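Local atomic coordinates of apical membrane antigen 1, soluble form (PDB entry 2X2Z), a protein that serves as an essential microneme protein in host cell invasion, forming part of the moving junction between parasite and host plasma membranes. Residues Pro55-His60 / His204-Ser209; His28-Tyr33 / Glu49-Cys54. One frame throughout, in Å; residues are numbered along the deposited sequence.

In the fold
Both contacts are buried within domain I (DI), their centres about 11 Å apart, and they follow one another along the chain: residues 49-54 of interaction 2 run directly into residues 55-60 of interaction 1. Interaction 1 pairs the edge strand 56-57 with strand 205-208 through regular antiparallel backbone bonds, with aromatic and aliphatic side chains on both sheet faces. Interaction 2 joins two loops, where one histidine accepts both cross-segment bonds, one at its ring and one at its carbonyl, and Gln29 and Leu53 reach an exposed margin. Two bonds tie the contacts together: Ser209 OG lies 2.7 Å from Gly52 O, and Lys59 NZ lies 3.2 Å from Tyr33 O.

Interaction 1 of 2, residues Pro55-His60 / His204-Ser209; sequences PIWGKH and HLIYGS
Tyr207 lies with one ring face under the extended side chain of Lys59, whose CE sits 3.7 Å from the ring centroid and 10° off the ring normal, a CH-pi contact over the centre. Lys59 NZ lies further toward Tyr207 CE2, 3.9 Å from the centroid of that ring, and adds a cation-pi interaction; Gln171 OE1 accepts a hydrogen bond from this ammonium group. With CG anti to the backbone N (chi1 173°), the lysine chain can run across the tyrosine from CB to its tip. Trp57 and Ile206 share the other sheet face, side by side: Ile206 CG1 makes a CH-pi contact over the indole rim, 3.8 Å from Trp57 CE3. Ile206 CG2 also presses tightly on Pro55 CB. Ile56 and Tyr207 form an antiparallel hydrogen-bonded pair, with Ile56 N 2.7 Å from Tyr207 O and Tyr207 N 3.1 Å from Ile56 O. Beyond it, Gly58 N donates to Leu205 O as the chain enters a type II turn from Ile56 to Lys59. Strand 56-57 is one edge of the five-stranded antiparallel DI sheet, consistent with a PAN-like fold, and 205-208 pairs next with 150-157; Leu128 of helix 127-136 packs on Trp57 and Ile206, and Phe266 of helix 258-267 on Ile56 and Lys59.

Interaction 2 of 2, residues His28-Tyr33 / Glu49-Cys54; sequences HQSGIY and EPAGLC
His28 meets residues 52-54 with both its imidazole and its backbone carbonyl. The ring accepts a hydrogen bond at His28 ND1 from Cys54 N, 2.9 Å away and only 4° out of the imidazole plane, so the donor arrives at the ring edge. At the other nitrogen, His28 NE2 donates to Gly31 O at 2.8 Å; Gly31 O lies near the imidazole plane, but NE2 stands above the plane of the Gly31 carbonyl, not on a lone pair. These two bonds assign the proton to NE2 and restrain the rotation of the ring. A chi1 of -177° turns the imidazole away from the backbone N and across to the 52-54 backbone, where His28 CE1 comes within 3.4 Å of Gly52 CA. The carbonyl oxygen of His28, atom O, takes Leu53 N on an in-plane lone pair at 3.1 Å, in a nearly straight bond (169° at the hydrogen), and Gly52 CA adds a CH...O contact to the same oxygen.

The touching residues are irregular loop on either side of the beta hairpin of strands 38-42 and 45-49 in DI, the same PAN-like domain, and the contact joins the chain entering the hairpin to the chain leaving it. Cys54 is anchored there by its disulfide to Cys223; Cys54 SG also packs 3.8 Å from His28 CB, and its CB lies near ND1. Leu53, at the exposed margin, lays CB against the carbonyl of His28, and its side chain crosses that of Gln29 obliquely.

Gly52 also faces Ser30, with Ser30 CB 3.7 Å from Gly52 CA. Asp35 binds both sides of this approach: OD1 is bonded to Ser30 OG and to Ala51 N, and OD2 to Gly52 N.

Interaction 1 of 2, residues Pro55-His60 / His204-Ser209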
loop_
_atom_site.group_PDB
_atom_site.type_symbol
_atom_site.label_atom_id
_atom_site.label_comp_id
_atom_site.label_asym_id
_atom_site.label_seq_id
_atom_site.Cartn_x
_atom_site.Cartn_y
_atom_site.Cartn_z
ATOM N N PRO A 55 -2.341 5.418 -2.109
ATOM C CA PRO A 55 -1.354 5.617 -1.081
ATOM C C PRO A 55 -1.133 4.322 -0.280
ATOM O O PRO A 55 -2.064 3.532 -0.049
ATOM C CB PRO A 55 -1.953 6.654 -0.161
ATOM C CG PRO A 55 -3.440 6.645 -0.460
ATOM C CD PRO A 55 -3.605 6.163 -1.857
ATOM N N ILE A 56 0.093 4.159 0.167
ATOM C CA ILE A 56 0.486 2.903 0.846
ATOM C C ILE A 56 0.759 3.336 2.260
ATOM O O ILE A 56 1.737 4.015 2.543
ATOM C CB ILE A 56 1.658 2.267 0.159
ATOM C CG1 ILE A 56 1.393 2.113 -1.374
ATOM C CG2 ILE A 56 2.023 0.916 0.788
ATOM C CD1 ILE A 56 0.090 1.396 -1.826
ATOM N N TRP A 57 -0.186 3.017 3.124
ATOM C CA TRP A 57 -0.230 3.559 4.465
ATOM C C TRP A 57 0.741 2.795 5.361
ATOM O O TRP A 57 0.622 1.589 5.468
ATOM C CB TRP A 57 -1.630 3.301 5.029
ATOM C CG TRP A 57 -2.672 4.165 4.389
ATOM C CD1 TRP A 57 -3.187 4.013 3.138
ATOM C CD2 TRP A 57 -3.358 5.270 4.983
ATOM N NE1 TRP A 57 -4.132 4.997 2.889
ATOM C CE2 TRP A 57 -4.263 5.778 4.002
ATOM C CE3 TRP A 57 -3.286 5.908 6.233
ATOM C CZ2 TRP A 57 -5.101 6.871 4.246
ATOM C CZ3 TRP A 57 -4.113 7.008 6.486
ATOM C CH2 TRP A 57 -5.000 7.501 5.490
ATOM N N GLY A 58 1.674 3.506 5.982
ATOM C CA GLY A 58 2.598 2.881 6.892
ATOM C C GLY A 58 3.875 2.402 6.242
ATOM O O GLY A 58 4.805 2.020 6.938
ATOM N N LYS A 59 3.929 2.420 4.912
ATOM C CA LYS A 59 5.181 2.130 4.186
ATOM C C LYS A 59 6.298 3.146 4.423
ATOM O O LYS A 59 6.126 4.367 4.307
ATOM C CB LYS A 59 4.961 1.943 2.659
ATOM C CG LYS A 59 6.321 1.802 1.829
ATOM C CD LYS A 59 6.097 1.242 0.425
ATOM C CE LYS A 59 7.349 1.623 -0.416
ATOM N NZ LYS A 59 7.129 1.332 -1.870
ATOM N N HIS A 60 7.460 2.617 4.801
ATOM C CA HIS A 60 8.702 3.401 4.985
ATOM C C HIS A 60 9.868 2.552 4.453
ATOM O O HIS A 60 9.721 1.341 4.249
ATOM C CB HIS A 60 8.966 3.827 6.444
ATOM C CG HIS A 60 8.781 2.743 7.468
ATOM N ND1 HIS A 60 9.849 2.074 8.052
ATOM C CD2 HIS A 60 7.666 2.142 7.945
ATOM C CE1 HIS A 60 9.391 1.154 8.893
ATOM N NE2 HIS A 60 8.073 1.188 8.865
ATOM N N HIS A 204 2.021 6.782 10.777
ATOM C CA HIS A 204 1.600 8.146 10.413
ATOM C C HIS A 204 2.334 8.566 9.106
ATOM O O HIS A 204 2.070 9.620 8.529
ATOM C CB HIS A 204 1.948 9.096 11.547
ATOM C CG HIS A 204 3.409 9.180 11.809
ATOM N ND1 HIS A 204 4.112 8.152 12.417
ATOM C CD2 HIS A 204 4.320 10.119 11.469
ATOM C CE1 HIS A 204 5.395 8.479 12.462
ATOM N NE2 HIS A 204 5.547 9.661 11.888
ATOM N N LEU A 205 3.256 7.725 8.651
ATOM C CA LEU A 205 3.853 7.912 7.300
ATOM C C LEU A 205 3.065 7.215 6.176
ATOM O O LEU A 205 2.808 6.007 6.248
ATOM C CB LEU A 205 5.328 7.440 7.275
ATOM C CG LEU A 205 6.314 8.055 8.281
ATOM C CD1 LEU A 205 7.757 7.624 7.962
ATOM C CD2 LEU A 205 6.243 9.612 8.300
ATOM N N ILE A 206 2.728 7.984 5.135
ATOM C CA ILE A 206 2.055 7.477 3.935
ATOM C C ILE A 206 2.918 7.688 2.676
ATOM O O ILE A 206 3.156 8.786 2.253
ATOM C CB ILE A 206 0.611 8.107 3.771
ATOM C CG1 ILE A 206 -0.234 7.905 5.046
ATOM C CG2 ILE A 206 -0.170 7.448 2.669
ATOM C CD1 ILE A 206 -0.272 9.120 5.860
ATOM N N TYR A 207 3.287 6.623 2.013
ATOM C CA TYR A 207 4.105 6.662 0.827
ATOM C C TYR A 207 3.204 6.545 -0.384
ATOM O O TYR A 207 2.189 5.832 -0.352
ATOM C CB TYR A 207 5.022 5.386 0.889
ATOM C CG TYR A 207 6.094 5.313 -0.197
ATOM C CD1 TYR A 207 7.412 5.693 0.075
ATOM C CD2 TYR A 207 5.796 4.802 -1.494
ATOM C CE1 TYR A 207 8.468 5.592 -0.911
ATOM C CE2 TYR A 207 6.837 4.691 -2.501
ATOM C CZ TYR A 207 8.140 5.097 -2.192
ATOM O OH TYR A 207 9.096 5.037 -3.140
ATOM N N GLY A 208 3.597 7.193 -1.492
ATOM C CA GLY A 208 2.807 7.124 -2.742
ATOM C C GLY A 208 3.618 7.541 -3.942
ATOM O O GLY A 208 4.565 8.253 -3.779
ATOM N N SER A 209 3.300 7.042 -5.137
ATOM C CA SER A 209 3.858 7.600 -6.368
ATOM C C SER A 209 3.214 8.968 -6.539
ATOM O O SER A 209 2.140 9.198 -5.998
ATOM C CB SER A 209 3.465 6.748 -7.600
ATOM O OG SER A 209 2.176 7.144 -8.104
#

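Interaction 2 of 2, residues His28-Tyr33 / Glu49-Cys54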
loop_
_atom_site.group_PDB
_atom_site.type_symbol
_atom_site.label_atom_id
_atom_site.label_comp_id
_atom_site.label_asym_id
_atom_site.label_seq_id
_atom_site.Cartn_x
_atom_site.Cartn_y
_atom_site.Cartn_z
ATOM N N HIS A 28 -5.185 0.719 -8.157
ATOM C CA HIS A 28 -3.773 1.020 -7.875
ATOM C C HIS A 28 -2.896 0.737 -9.074
ATOM O O HIS A 28 -2.012 1.542 -9.396
ATOM C CB HIS A 28 -3.271 0.193 -6.650
ATOM C CG HIS A 28 -1.876 0.495 -6.272
ATOM N ND1 HIS A 28 -1.468 1.748 -5.861
ATOM C CD2 HIS A 28 -0.767 -0.288 -6.282
ATOM C CE1 HIS A 28 -0.169 1.721 -5.600
ATOM N NE2 HIS A 28 0.277 0.496 -5.848
ATOM N N GLN A 29 -3.098 -0.429 -9.670
ATOM C CA GLN A 29 -2.493 -0.802 -10.943
ATOM C C GLN A 29 -0.971 -0.867 -10.977
ATOM O O GLN A 29 -0.420 -0.793 -12.053
ATOM C CB GLN A 29 -2.937 0.182 -12.032
ATOM C CG GLN A 29 -4.418 0.304 -12.178
ATOM C CD GLN A 29 -4.840 1.541 -13.027
ATOM O OE1 GLN A 29 -5.968 2.026 -12.938
ATOM N NE2 GLN A 29 -3.935 2.039 -13.823
ATOM N N SER A 30 -0.284 -0.988 -9.825
ATOM C CA SER A 30 1.171 -1.129 -9.898
ATOM C C SER A 30 1.695 -1.892 -8.671
ATOM O O SER A 30 0.907 -2.391 -7.862
ATOM C CB SER A 30 1.763 0.293 -9.955
ATOM O OG SER A 30 3.136 0.368 -10.238
ATOM N N GLY A 31 3.012 -1.920 -8.523
ATOM C CA GLY A 31 3.642 -2.577 -7.377
ATOM C C GLY A 31 3.279 -1.829 -6.108
ATOM O O GLY A 31 2.872 -0.627 -6.138
ATOM N N ILE A 32 3.261 -2.568 -5.006
ATOM C CA ILE A 32 2.888 -1.939 -3.716
ATOM C C ILE A 32 4.118 -2.060 -2.823
ATOM O O ILE A 32 4.601 -1.091 -2.213
ATOM C CB ILE A 32 1.648 -2.706 -3.133
ATOM C CG1 ILE A 32 0.461 -2.586 -4.126
ATOM C CG2 ILE A 32 1.337 -2.237 -1.713
ATOM C CD1 ILE A 32 -0.753 -3.444 -3.737
ATOM N N TYR A 33 4.647 -3.275 -2.715
ATOM C CA TYR A 33 5.844 -3.454 -1.863
ATOM C C TYR A 33 7.000 -2.648 -2.476
ATOM O O TYR A 33 7.624 -1.801 -1.812
ATOM C CB TYR A 33 6.182 -4.932 -1.819
ATOM C CG TYR A 33 7.405 -5.264 -1.012
ATOM C CD1 TYR A 33 7.365 -5.175 0.374
ATOM C CD2 TYR A 33 8.628 -5.581 -1.636
ATOM C CE1 TYR A 33 8.502 -5.452 1.156
ATOM C CE2 TYR A 33 9.766 -5.884 -0.885
ATOM C CZ TYR A 33 9.678 -5.808 0.533
ATOM O OH TYR A 33 10.749 -6.049 1.346
ATOM N N GLU A 49 10.000 4.439 -12.743
ATOM C CA GLU A 49 9.266 5.476 -12.035
ATOM C C GLU A 49 8.116 4.867 -11.281
ATOM O O GLU A 49 7.330 4.116 -11.838
ATOM C CB GLU A 49 8.685 6.458 -13.041
ATOM C CG GLU A 49 8.068 7.704 -12.407
ATOM C CD GLU A 49 7.118 8.447 -13.423
ATOM O OE1 GLU A 49 6.563 7.838 -14.339
ATOM O OE2 GLU A 49 6.974 9.641 -13.341
ATOM N N PRO A 50 7.956 5.227 -10.005
ATOM C CA PRO A 50 6.728 4.779 -9.351
ATOM C C PRO A 50 5.461 5.379 -9.967
ATOM O O PRO A 50 5.433 6.608 -10.274
ATOM C CB PRO A 50 6.887 5.246 -7.902
ATOM C CG PRO A 50 8.417 5.651 -7.713
ATOM C CD PRO A 50 8.871 6.002 -9.146
ATOM N N ALA A 51 4.399 4.568 -10.043
ATOM C CA ALA A 51 3.209 4.866 -10.889
ATOM C C ALA A 51 1.844 4.540 -10.223
ATOM O O ALA A 51 0.750 4.837 -10.760
ATOM C CB ALA A 51 3.333 4.021 -12.206
ATOM N N GLY A 52 1.879 3.913 -9.064
ATOM C CA GLY A 52 0.627 3.440 -8.483
ATOM C C GLY A 52 -0.275 4.554 -7.993
ATOM O O GLY A 52 0.161 5.525 -7.430
ATOM N N LEU A 53 -1.570 4.350 -8.194
ATOM C CA LEU A 53 -2.619 5.307 -7.891
ATOM C C LEU A 53 -3.158 5.343 -6.441
ATOM O O LEU A 53 -3.902 6.305 -6.074
ATOM C CB LEU A 53 -3.752 5.029 -8.864
ATOM C CG LEU A 53 -3.782 5.926 -10.118
ATOM C CD1 LEU A 53 -2.403 6.252 -10.708
ATOM C CD2 LEU A 53 -4.863 5.486 -11.179
ATOM N N CYS A 54 -2.785 4.345 -5.633
ATOM C CA CYS A 54 -3.231 4.372 -4.201
ATOM C C CYS A 54 -2.069 4.698 -3.221
ATOM O O CYS A 54 -0.935 4.364 -3.513
ATOM C CB CYS A 54 -3.894 3.042 -3.824
ATOM S SG CYS A 54 -5.433 2.711 -4.710
#